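PDB 5UQI: phosphosugar isomerase from Escherichia coli O6:H1, which probably interconverts arabinose 5-phosphate and ribulose 5-phosphate as a SIS-family sugar isomerase, and is seen here with arabinose 5-phosphate bound. Local coordinates for residues Asn34-Lys37 with Val38-Cys42; Ile10-Phe13 with Met14-Leu18; Lys176-Thr179 with Arg180-Gly184. All blocks are in the same frame, centred on the assembly; numbering follows the deposited sequence.

How the interactions relate
All three contacts are local, each within one run of chain. Interaction 1 lies on helix 32-41 and is partly buried: L35 and L39 turn leucine branches to the parallel sheet, while I36 and Q40 meet helix 156-175. Interaction 2, on helix 3-25, is a surface contact on the opposite side of the chain's centre, and a histidine ring and an amide take the place of the leucines. Interaction 3 is also at the surface, where the chain leaves helix 156-175 and starts helix 180-186. Interactions 1 and 2 rest on i to i+4 backbone bonds. Interaction 3 adds a capping box and a CH-pi contact. Interactions 1 and 3 come within about 6 Å (nearest atoms) without touching.

Interaction 1: residues Asn34-Lys37 with Val38-Cys42; sequences NLIK and VLQSC
Helix 32-41, one of the helices packed on the parallel sheet of the SIS fold, carries this contact in its last two turns. L35 and L39 are one turn apart on the buried side. They lie side by side and point the same way. CD1 of L35 meets CD1 of L39 at 3.8 Å. The two leucines reach this place by different first torsions. CG of L35 is anti to its backbone N (chi1 173°). CG of L39 is anti to its carbonyl carbon (chi1 -59°), which brings it back over the preceding turn, 3.3 Å from the backbone O of L35.

I36 and Q40 form the next pair round the helix. Q40 also folds back along the helix, with its CG 3.2 Å from the backbone O of I36. Its extended chain then carries the amide past the I36 side chain at a slant. CD of Q40 is 3.8 Å from CG2 of I36, so the flat amide lies against that methyl.

The backbone bonds run from each residue to the one four before it. N of L39 donates to O of L35 at 2.9 Å, almost straight at 171°. N of S41 gives only a weak, bent bond to O of K37. The S41 hydroxyl turns back as well: OG donates to O of V38 at 2.7 Å. This ties the serine side chain back to the V38 carbonyl.

Among its neighbours the helix has two packed sides. L35, V38 and L39 touch I121 of strand 120-124. L35 also reaches strand 137-140 through L137 and V139, and L39 meets I95 of strand 93-97. I36 and Q40 pack on L172 and L175 of helix 156-175.

Interaction 2: residues Ile10-Phe13 with Met14-Leu18; sequences IKHF and MHNEL
H12 and N16 form an i to i+4 side-chain pair on the surface of helix 3-25, the long N-terminal helix. Their side chains slant across each other. The imidazole plane and the amide plane are 73° apart, so the two groups are far from stacked. CG of N16 lies over one face of the H12 ring, offset toward its rim. The closest approach is between NE2 of H12 and ND2 of N16, at 3.5 Å. The H12 ring comes to the amide because its CG is anti to the backbone N (chi1 163°), which swings the ring forward along the helix. The N16 amide reaches back to meet it. The polar end of N16 has its main partner elsewhere: ND2 is hydrogen-bonded to O of A147. That bond probably keeps the amide turned as it is, beside the histidine.

H12 also borders F13, with its CD2 over one face of the F13 ring. I10 and M14 make a looser apolar pair. CG2 of I10 is 4.3 Å from SD of M14, whose chain bends at its third torsion. CG of M14 lies 3.3 Å from the backbone O of I10.

Beneath these side chains the helix is regular. N of M14 donates to O of I10 at 3.1 Å. N of H15 bonds to O of K11 at 2.8 Å, and N of N16 to O of H12 at 3.0 Å.

E17 points its carboxylate to T159 of helix 156-175 and bonds to its hydroxyl through OE1. Nearer its backbone, CG of E17 passes 3.7 Å from O of F13, which accepts from N of E17.

Interaction 3: residues Lys176-Thr179 with Arg180-Gly184; sequences KKFT and RADFG
OG1 of T179 is gripped by two groups at the start of helix 180-186. The backbone N of D182 donates to it at 2.8 Å, and a water lies 2.6 Å from it. T179 is the N-cap residue of the helix. Its hydroxyl sits between the backbone N and the carbonyl carbon (chi1 66°), facing the first turn.

D182 returns the bond. Its OD2 accepts from the backbone N of T179 at 3.1 Å, with a nearly straight N-H (167°). The donor comes from above the carboxylate plane. Together the two bonds make a capping box. The same water that meets OG1 of T179 donates to OD1 of D182 at 2.8 Å, so it bridges the hydroxyl and the carboxylate. The first regular backbone bond of the helix follows, from N of F183 to O of T179 at 2.9 Å.

F178, just before the cap, lays its ring against the same turn. CB of D182 lies over one face, 3.6 Å from the ring centroid, a CH-pi contact shifted toward the rim at CE1. F183 comes next: its CB is 3.9 Å from CE2 of F178, which lies near the edge of the F183 ring. F183 also stacks on H187.

The cap follows closely on the end of helix 156-175, which K177 closes with a positive phi and a Schellman motif. K176 bonds to O of G69 through NZ.

The chemistry is that of a helix start at the surface. The box gives the N-H of D182 a side-chain acceptor and holds the carboxylate against the cap. The negative charge of D182 near the N-terminal end would probably be favoured by the helix dipole.

Interaction 1: residues Asn34-Lys37 with Val38-Cys42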
ATOM      1  N   ASN A  34     -10.103   7.507  -9.271  1.00 23.55           N
ATOM      2  CA  ASN A  34      -9.598   6.656 -10.346  1.00 22.79           C
ATOM      3  C   ASN A  34      -9.052   5.336  -9.763  1.00 20.27           C
ATOM      4  O   ASN A  34      -9.281   4.281 -10.360  1.00 21.56           O
ATOM      5  CB  ASN A  34      -8.478   7.333 -11.105  1.00 27.14           C
ATOM      6  CG  ASN A  34      -9.009   8.318 -12.094  1.00 34.57           C
ATOM      7  OD1 ASN A  34     -10.186   8.255 -12.494  1.00 36.89           O
ATOM      8  ND2 ASN A  34      -8.175   9.229 -12.485  1.00 35.52           N
ATOM      9  N   LEU A  35      -8.441   5.409  -8.578  1.00 19.74           N
ATOM     10  CA  LEU A  35      -7.921   4.165  -7.939  1.00 18.63           C
ATOM     11  C   LEU A  35      -9.071   3.179  -7.689  1.00 18.31           C
ATOM     12  O   LEU A  35      -8.993   1.970  -8.035  1.00 18.49           O
ATOM     13  CB  LEU A  35      -7.143   4.532  -6.671  1.00 17.49           C
ATOM     14  CG  LEU A  35      -6.703   3.308  -5.820  1.00 19.46           C
ATOM     15  CD1 LEU A  35      -5.694   2.455  -6.626  1.00 19.88           C
ATOM     16  CD2 LEU A  35      -6.076   3.799  -4.542  1.00 19.25           C
ATOM     17  N   ILE A  36     -10.161   3.700  -7.114  1.00 18.45           N
ATOM     18  CA  ILE A  36     -11.319   2.860  -6.833  1.00 19.23           C
ATOM     19  C   ILE A  36     -11.874   2.230  -8.115  1.00 18.68           C
ATOM     20  O   ILE A  36     -12.176   1.044  -8.155  1.00 18.70           O
ATOM     21  CB  ILE A  36     -12.428   3.633  -6.048  1.00 20.38           C
ATOM     22  CG1 ILE A  36     -11.993   3.912  -4.609  1.00 22.31           C
ATOM     23  CG2 ILE A  36     -13.762   2.864  -6.085  1.00 21.64           C
ATOM     24  CD1 ILE A  36     -11.898   2.697  -3.722  1.00 24.66           C
ATOM     25  N   LYS A  37     -12.063   3.033  -9.159  1.00 21.16           N
ATOM     26  CA  LYS A  37     -12.560   2.523 -10.430  1.00 22.01           C
ATOM     27  C   LYS A  37     -11.711   1.453 -11.064  1.00 21.55           C
ATOM     28  O   LYS A  37     -12.242   0.469 -11.525  1.00 22.23           O
ATOM     29  CB  LYS A  37     -12.765   3.695 -11.390  1.00 22.88           C
ATOM     30  CG  LYS A  37     -13.804   4.665 -10.853  1.00 29.20           C
ATOM     31  CD  LYS A  37     -13.965   5.869 -11.771  1.00 32.02           C
ATOM     32  CE  LYS A  37     -14.848   6.909 -11.116  1.00 37.14           C
ATOM     33  NZ  LYS A  37     -14.877   8.119 -11.982  1.00 42.35           N
ATOM     34  N   VAL A  38     -10.389   1.628 -11.058  1.00 19.68           N
ATOM     35  CA  VAL A  38      -9.456   0.613 -11.606  1.00 19.46           C
ATOM     36  C   VAL A  38      -9.604  -0.661 -10.797  1.00 18.77           C
ATOM     37  O   VAL A  38      -9.728  -1.738 -11.365  1.00 19.37           O
ATOM     38  CB  VAL A  38      -7.985   1.036 -11.567  1.00 20.54           C
ATOM     39  CG1 VAL A  38      -7.057  -0.127 -11.927  1.00 22.27           C
ATOM     40  CG2 VAL A  38      -7.714   2.226 -12.502  1.00 21.71           C
ATOM     41  N   LEU A  39      -9.586  -0.529  -9.461  1.00 18.90           N
ATOM     42  CA  LEU A  39      -9.766  -1.734  -8.624  1.00 18.76           C
ATOM     43  C   LEU A  39     -11.099  -2.455  -8.810  1.00 19.35           C
ATOM     44  O   LEU A  39     -11.160  -3.686  -8.821  1.00 21.72           O
ATOM     45  CB  LEU A  39      -9.426  -1.490  -7.147  1.00 16.15           C
ATOM     46  CG  LEU A  39      -7.965  -1.025  -6.972  1.00 17.87           C
ATOM     47  CD1 LEU A  39      -7.766  -0.535  -5.522  1.00 18.78           C
ATOM     48  CD2 LEU A  39      -6.912  -2.140  -7.254  1.00 18.78           C
ATOM     49  N   GLN A  40     -12.165  -1.676  -9.044  1.00 19.68           N
ATOM     50  CA  GLN A  40     -13.476  -2.284  -9.280  1.00 22.44           C
ATOM     51  C   GLN A  40     -13.538  -3.075 -10.579  1.00 21.97           C
ATOM     52  O   GLN A  40     -14.353  -3.997 -10.704  1.00 24.97           O
ATOM     53  CB  GLN A  40     -14.526  -1.170  -9.321  1.00 19.73           C
ATOM     54  CG  GLN A  40     -14.890  -0.673  -7.926  1.00 23.15           C
ATOM     55  CD  GLN A  40     -15.973   0.392  -7.951  1.00 26.18           C
ATOM     56  OE1 GLN A  40     -15.957   1.278  -8.791  1.00 27.59           O
ATOM     57  NE2 GLN A  40     -16.870   0.336  -6.983  1.00 31.81           N
ATOM     58  N   SER A  41     -12.694  -2.681 -11.532  1.00 22.20           N
ATOM     59  CA  SER A  41     -12.628  -3.263 -12.858  1.00 23.25           C
ATOM     60  C   SER A  41     -11.823  -4.542 -12.860  1.00 24.23           C
ATOM     61  O   SER A  41     -11.908  -5.333 -13.821  1.00 24.72           O
ATOM     62  CB  SER A  41     -12.046  -2.256 -13.875  1.00 24.40           C
ATOM     63  OG  SER A  41     -10.612  -2.183 -13.836  1.00 32.30           O
ATOM     64  N   CYS A  42     -11.061  -4.795 -11.779  1.00 21.78           N
ATOM     65  CA  CYS A  42     -10.152  -5.950 -11.768  1.00 22.75           C
ATOM     66  C   CYS A  42     -10.927  -7.247 -11.874  1.00 21.89           C
ATOM     67  O   CYS A  42     -11.800  -7.507 -11.045  1.00 24.11           O
ATOM     68  CB  CYS A  42      -9.274  -5.874 -10.515  1.00 21.31           C
ATOM     69  SG  CYS A  42      -8.122  -7.253 -10.360  1.00 22.61           S
TER

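Interaction 2: residues Ile10-Phe13 with Met14-Leu18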
ATOM      1  N   ILE A  10       6.907   8.362  24.701  1.00 23.71           N
ATOM      2  CA  ILE A  10       6.071   7.454  23.850  1.00 21.38           C
ATOM      3  C   ILE A  10       4.951   8.204  23.132  1.00 23.00           C
ATOM      4  O   ILE A  10       4.739   8.033  21.911  1.00 21.28           O
ATOM      5  CB  ILE A  10       5.508   6.332  24.719  1.00 22.76           C
ATOM      6  CG1 ILE A  10       6.668   5.450  25.168  1.00 25.30           C
ATOM      7  CG2 ILE A  10       4.423   5.532  24.002  1.00 24.71           C
ATOM      8  CD1 ILE A  10       6.331   4.654  26.418  1.00 29.29           C
ATOM      9  N   LYS A  11       4.245   9.076  23.842  1.00 19.64           N
ATOM     10  CA  LYS A  11       3.181   9.853  23.213  1.00 21.35           C
ATOM     11  C   LYS A  11       3.717  10.808  22.143  1.00 21.32           C
ATOM     12  O   LYS A  11       2.987  11.069  21.193  1.00 22.46           O
ATOM     13  CB  LYS A  11       2.344  10.627  24.266  1.00 21.92           C
ATOM     14  CG  LYS A  11       1.527   9.691  25.126  1.00 22.77           C
ATOM     15  CD  LYS A  11       0.719  10.493  26.165  1.00 24.10           C
ATOM     16  CE  LYS A  11      -0.172   9.520  26.905  1.00 24.06           C
ATOM     17  NZ  LYS A  11      -1.202  10.295  27.647  1.00 29.82           N
ATOM     18  N   HIS A  12       4.963  11.290  22.280  1.00 22.68           N
ATOM     19  CA  HIS A  12       5.591  12.179  21.282  1.00 22.74           C
ATOM     20  C   HIS A  12       5.648  11.406  19.931  1.00 22.17           C
ATOM     21  O   HIS A  12       5.249  11.915  18.884  1.00 23.10           O
ATOM     22  CB  HIS A  12       7.006  12.630  21.741  1.00 26.11           C
ATOM     23  CG  HIS A  12       7.867  13.186  20.637  1.00 28.12           C
ATOM     24  ND1 HIS A  12       7.681  14.452  20.112  1.00 32.76           N
ATOM     25  CD2 HIS A  12       8.895  12.637  19.934  1.00 29.52           C
ATOM     26  CE1 HIS A  12       8.562  14.664  19.149  1.00 31.19           C
ATOM     27  NE2 HIS A  12       9.313  13.581  19.021  1.00 33.11           N
ATOM     28  N   PHE A  13       6.101  10.148  19.994  1.00 20.38           N
ATOM     29  CA  PHE A  13       6.265   9.427  18.736  1.00 19.23           C
ATOM     30  C   PHE A  13       4.897   9.105  18.147  1.00 18.79           C
ATOM     31  O   PHE A  13       4.714   9.150  16.925  1.00 18.79           O
ATOM     32  CB  PHE A  13       7.089   8.167  18.961  1.00 20.04           C
ATOM     33  CG  PHE A  13       8.544   8.435  19.295  1.00 18.73           C
ATOM     34  CD1 PHE A  13       9.380   9.131  18.418  1.00 20.79           C
ATOM     35  CD2 PHE A  13       9.082   7.974  20.487  1.00 18.05           C
ATOM     36  CE1 PHE A  13      10.737   9.380  18.743  1.00 21.65           C
ATOM     37  CE2 PHE A  13      10.449   8.186  20.790  1.00 19.14           C
ATOM     38  CZ  PHE A  13      11.274   8.908  19.942  1.00 21.17           C
ATOM     39  N   MET A  14       3.947   8.709  19.003  1.00 18.70           N
ATOM     40  CA  MET A  14       2.574   8.454  18.558  1.00 16.43           C
ATOM     41  C   MET A  14       1.959   9.665  17.912  1.00 18.99           C
ATOM     42  O   MET A  14       1.312   9.567  16.876  1.00 18.37           O
ATOM     43  CB  MET A  14       1.666   7.941  19.716  1.00 17.31           C
ATOM     44  CG  MET A  14       2.169   6.668  20.364  1.00 19.59           C
ATOM     45  SD  MET A  14       0.897   6.119  21.532  1.00 24.25           S
ATOM     46  CE  MET A  14      -0.519   5.715  20.515  1.00 25.40           C
ATOM     47  N   HIS A  15       2.214  10.826  18.533  1.00 18.97           N
ATOM     48  CA  HIS A  15       1.671  12.044  17.993  1.00 22.06           C
ATOM     49  C   HIS A  15       2.261  12.393  16.611  1.00 20.02           C
ATOM     50  O   HIS A  15       1.494  12.867  15.747  1.00 18.96           O
ATOM     51  CB  HIS A  15       1.946  13.177  19.005  1.00 24.51           C
ATOM     52  CG  HIS A  15       1.546  14.530  18.511  1.00 33.96           C
ATOM     53  ND1 HIS A  15       0.232  14.934  18.409  1.00 38.94           N
ATOM     54  CD2 HIS A  15       2.301  15.568  18.084  1.00 37.12           C
ATOM     55  CE1 HIS A  15       0.196  16.165  17.925  1.00 35.51           C
ATOM     56  NE2 HIS A  15       1.435  16.578  17.737  1.00 38.72           N
ATOM     57  N   ASN A  16       3.565  12.112  16.399  1.00 19.59           N
ATOM     58  CA  ASN A  16       4.174  12.349  15.085  1.00 20.09           C
ATOM     59  C   ASN A  16       3.409  11.512  14.042  1.00 20.03           C
ATOM     60  O   ASN A  16       3.136  11.983  12.922  1.00 20.95           O
ATOM     61  CB  ASN A  16       5.660  11.957  15.069  1.00 21.28           C
ATOM     62  CG  ASN A  16       6.519  12.985  15.767  1.00 27.93           C
ATOM     63  OD1 ASN A  16       6.011  14.058  16.116  1.00 30.73           O
ATOM     64  ND2 ASN A  16       7.798  12.691  15.954  1.00 31.31           N
ATOM     65  N   GLU A  17       3.105  10.266  14.390  1.00 18.46           N
ATOM     66  CA  GLU A  17       2.369   9.405  13.410  1.00 19.37           C
ATOM     67  C   GLU A  17       0.954   9.887  13.155  1.00 18.59           C
ATOM     68  O   GLU A  17       0.463   9.931  12.014  1.00 19.92           O
ATOM     69  CB  GLU A  17       2.366   7.895  13.823  1.00 18.81           C
ATOM     70  CG  GLU A  17       3.763   7.335  13.867  1.00 21.58           C
ATOM     71  CD  GLU A  17       3.787   5.832  13.755  1.00 24.38           C
ATOM     72  OE1 GLU A  17       2.727   5.227  13.469  1.00 28.01           O
ATOM     73  OE2 GLU A  17       4.870   5.283  14.005  1.00 23.34           O
ATOM     74  N   LEU A  18       0.314  10.354  14.226  1.00 18.54           N
ATOM     75  CA  LEU A  18      -1.009  10.926  14.125  1.00 20.61           C
ATOM     76  C   LEU A  18      -0.977  12.123  13.154  1.00 21.00           C
ATOM     77  O   LEU A  18      -1.859  12.218  12.307  1.00 23.41           O
ATOM     78  CB  LEU A  18      -1.466  11.364  15.526  1.00 23.74           C
ATOM     79  CG  LEU A  18      -2.889  11.976  15.664  1.00 32.43           C
ATOM     80  CD1 LEU A  18      -3.949  10.891  15.677  1.00 36.82           C
ATOM     81  CD2 LEU A  18      -3.012  12.800  16.942  1.00 37.71           C
TER

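Interaction 3: residues Lys176-Thr179 with Arg180-Gly184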
ATOM      1  N   LYS A 176     -19.235  -2.819  -3.095  1.00 21.90           N
ATOM      2  CA  LYS A 176     -19.658  -4.064  -3.684  1.00 22.79           C
ATOM      3  C   LYS A 176     -20.703  -4.795  -2.837  1.00 23.06           C
ATOM      4  O   LYS A 176     -21.063  -5.918  -3.202  1.00 26.17           O
ATOM      5  CB  LYS A 176     -18.440  -4.962  -3.975  1.00 24.12           C
ATOM      6  CG  LYS A 176     -17.811  -5.644  -2.770  1.00 28.20           C
ATOM      7  CD  LYS A 176     -16.436  -6.196  -3.129  1.00 30.59           C
ATOM      8  CE  LYS A 176     -16.491  -7.240  -4.250  1.00 38.23           C
ATOM      9  NZ  LYS A 176     -15.136  -7.319  -4.898  1.00 36.85           N
ATOM     10  N   LYS A 177     -21.150  -4.182  -1.726  1.00 23.19           N
ATOM     11  CA  LYS A 177     -22.191  -4.763  -0.854  1.00 25.17           C
ATOM     12  C   LYS A 177     -21.722  -6.078  -0.202  1.00 23.25           C
ATOM     13  O   LYS A 177     -22.455  -7.069  -0.055  1.00 22.96           O
ATOM     14  CB  LYS A 177     -23.515  -5.018  -1.656  1.00 28.08           C
ATOM     15  CG  LYS A 177     -24.019  -3.825  -2.453  1.00 35.61           C
ATOM     16  CD  LYS A 177     -25.014  -2.953  -1.711  1.00 40.87           C
ATOM     17  CE  LYS A 177     -25.770  -2.002  -2.656  1.00 42.49           C
ATOM     18  NZ  LYS A 177     -24.980  -0.800  -3.075  1.00 47.59           N
ATOM     19  N   PHE A 178     -20.451  -6.106   0.192  1.00 19.55           N
ATOM     20  CA  PHE A 178     -19.961  -7.219   0.950  1.00 20.42           C
ATOM     21  C   PHE A 178     -20.694  -7.338   2.292  1.00 22.10           C
ATOM     22  O   PHE A 178     -20.898  -6.350   2.965  1.00 23.23           O
ATOM     23  CB  PHE A 178     -18.453  -6.976   1.164  1.00 20.36           C
ATOM     24  CG  PHE A 178     -17.743  -8.146   1.760  1.00 20.74           C
ATOM     25  CD1 PHE A 178     -17.418  -9.245   0.945  1.00 20.67           C
ATOM     26  CD2 PHE A 178     -17.369  -8.117   3.083  1.00 19.65           C
ATOM     27  CE1 PHE A 178     -16.728 -10.351   1.486  1.00 23.98           C
ATOM     28  CE2 PHE A 178     -16.652  -9.245   3.632  1.00 21.47           C
ATOM     29  CZ  PHE A 178     -16.374 -10.326   2.845  1.00 21.13           C
ATOM     30  N   THR A 179     -21.120  -8.556   2.638  1.00 21.33           N
ATOM     31  CA  THR A 179     -22.005  -8.788   3.789  1.00 22.36           C
ATOM     32  C   THR A 179     -21.348  -9.390   5.020  1.00 22.26           C
ATOM     33  O   THR A 179     -20.242 -10.010   4.931  1.00 20.79           O
ATOM     34  CB  THR A 179     -23.109  -9.772   3.345  1.00 21.55           C
ATOM     35  OG1 THR A 179     -22.525 -11.045   3.044  1.00 24.16           O
ATOM     36  CG2 THR A 179     -23.781  -9.284   2.078  1.00 21.06           C
ATOM     37  N   ARG A 180     -21.995  -9.289   6.180  1.00 20.25           N
ATOM     38  CA  ARG A 180     -21.612 -10.070   7.366  1.00 19.42           C
ATOM     39  C   ARG A 180     -21.511 -11.574   7.040  1.00 19.33           C
ATOM     40  O   ARG A 180     -20.658 -12.240   7.598  1.00 20.51           O
ATOM     41  CB  ARG A 180     -22.606  -9.843   8.528  1.00 24.94           C
ATOM     42  CG  ARG A 180     -22.231 -10.608   9.834  1.00 29.83           C
ATOM     43  CD  ARG A 180     -23.334 -10.697  10.919  1.00 36.82           C
ATOM     44  NE  ARG A 180     -23.813  -9.382  11.371  1.00 39.82           N
ATOM     45  CZ  ARG A 180     -23.160  -8.567  12.226  1.00 43.19           C
ATOM     46  NH1 ARG A 180     -21.971  -8.918  12.747  1.00 39.71           N
ATOM     47  NH2 ARG A 180     -23.709  -7.393  12.581  1.00 37.78           N
ATOM     48  N   ALA A 181     -22.417 -12.108   6.216  1.00 20.07           N
ATOM     49  CA  ALA A 181     -22.437 -13.524   5.942  1.00 19.25           C
ATOM     50  C   ALA A 181     -21.171 -13.853   5.108  1.00 19.00           C
ATOM     51  O   ALA A 181     -20.563 -14.882   5.406  1.00 19.37           O
ATOM     52  CB  ALA A 181     -23.729 -13.935   5.231  1.00 20.51           C
ATOM     53  N   ASP A 182     -20.804 -12.979   4.171  1.00 19.34           N
ATOM     54  CA  ASP A 182     -19.520 -13.168   3.405  1.00 20.36           C
ATOM     55  C   ASP A 182     -18.310 -13.099   4.366  1.00 20.39           C
ATOM     56  O   ASP A 182     -17.341 -13.938   4.274  1.00 19.31           O
ATOM     57  CB  ASP A 182     -19.353 -12.058   2.382  1.00 22.56           C
ATOM     58  CG  ASP A 182     -20.391 -12.061   1.310  1.00 24.90           C
ATOM     59  OD1 ASP A 182     -20.976 -13.156   1.022  1.00 30.95           O
ATOM     60  OD2 ASP A 182     -20.619 -10.950   0.717  1.00 27.62           O
ATOM     61  N   PHE A 183     -18.313 -12.126   5.262  1.00 18.74           N
ATOM     62  CA  PHE A 183     -17.255 -12.037   6.261  1.00 19.06           C
ATOM     63  C   PHE A 183     -17.154 -13.317   7.090  1.00 20.73           C
ATOM     64  O   PHE A 183     -16.051 -13.848   7.251  1.00 21.09           O
ATOM     65  CB  PHE A 183     -17.427 -10.775   7.125  1.00 21.21           C
ATOM     66  CG  PHE A 183     -16.253 -10.482   7.985  1.00 23.09           C
ATOM     67  CD1 PHE A 183     -16.142 -11.063   9.226  1.00 24.21           C
ATOM     68  CD2 PHE A 183     -15.239  -9.634   7.519  1.00 24.67           C
ATOM     69  CE1 PHE A 183     -15.026 -10.793  10.020  1.00 25.02           C
ATOM     70  CE2 PHE A 183     -14.140  -9.357   8.327  1.00 25.53           C
ATOM     71  CZ  PHE A 183     -14.037  -9.953   9.566  1.00 23.95           C
ATOM     72  N   GLY A 184     -18.290 -13.899   7.518  1.00 19.34           N
ATOM     73  CA  GLY A 184     -18.260 -15.126   8.313  1.00 19.62           C
ATOM     74  C   GLY A 184     -17.681 -16.306   7.531  1.00 18.87           C
ATOM     75  O   GLY A 184     -17.087 -17.191   8.132  1.00 19.70           O
TER
HETATM   76  O   HOH W   1     -23.671 -12.929   1.593  1.00 26.59           O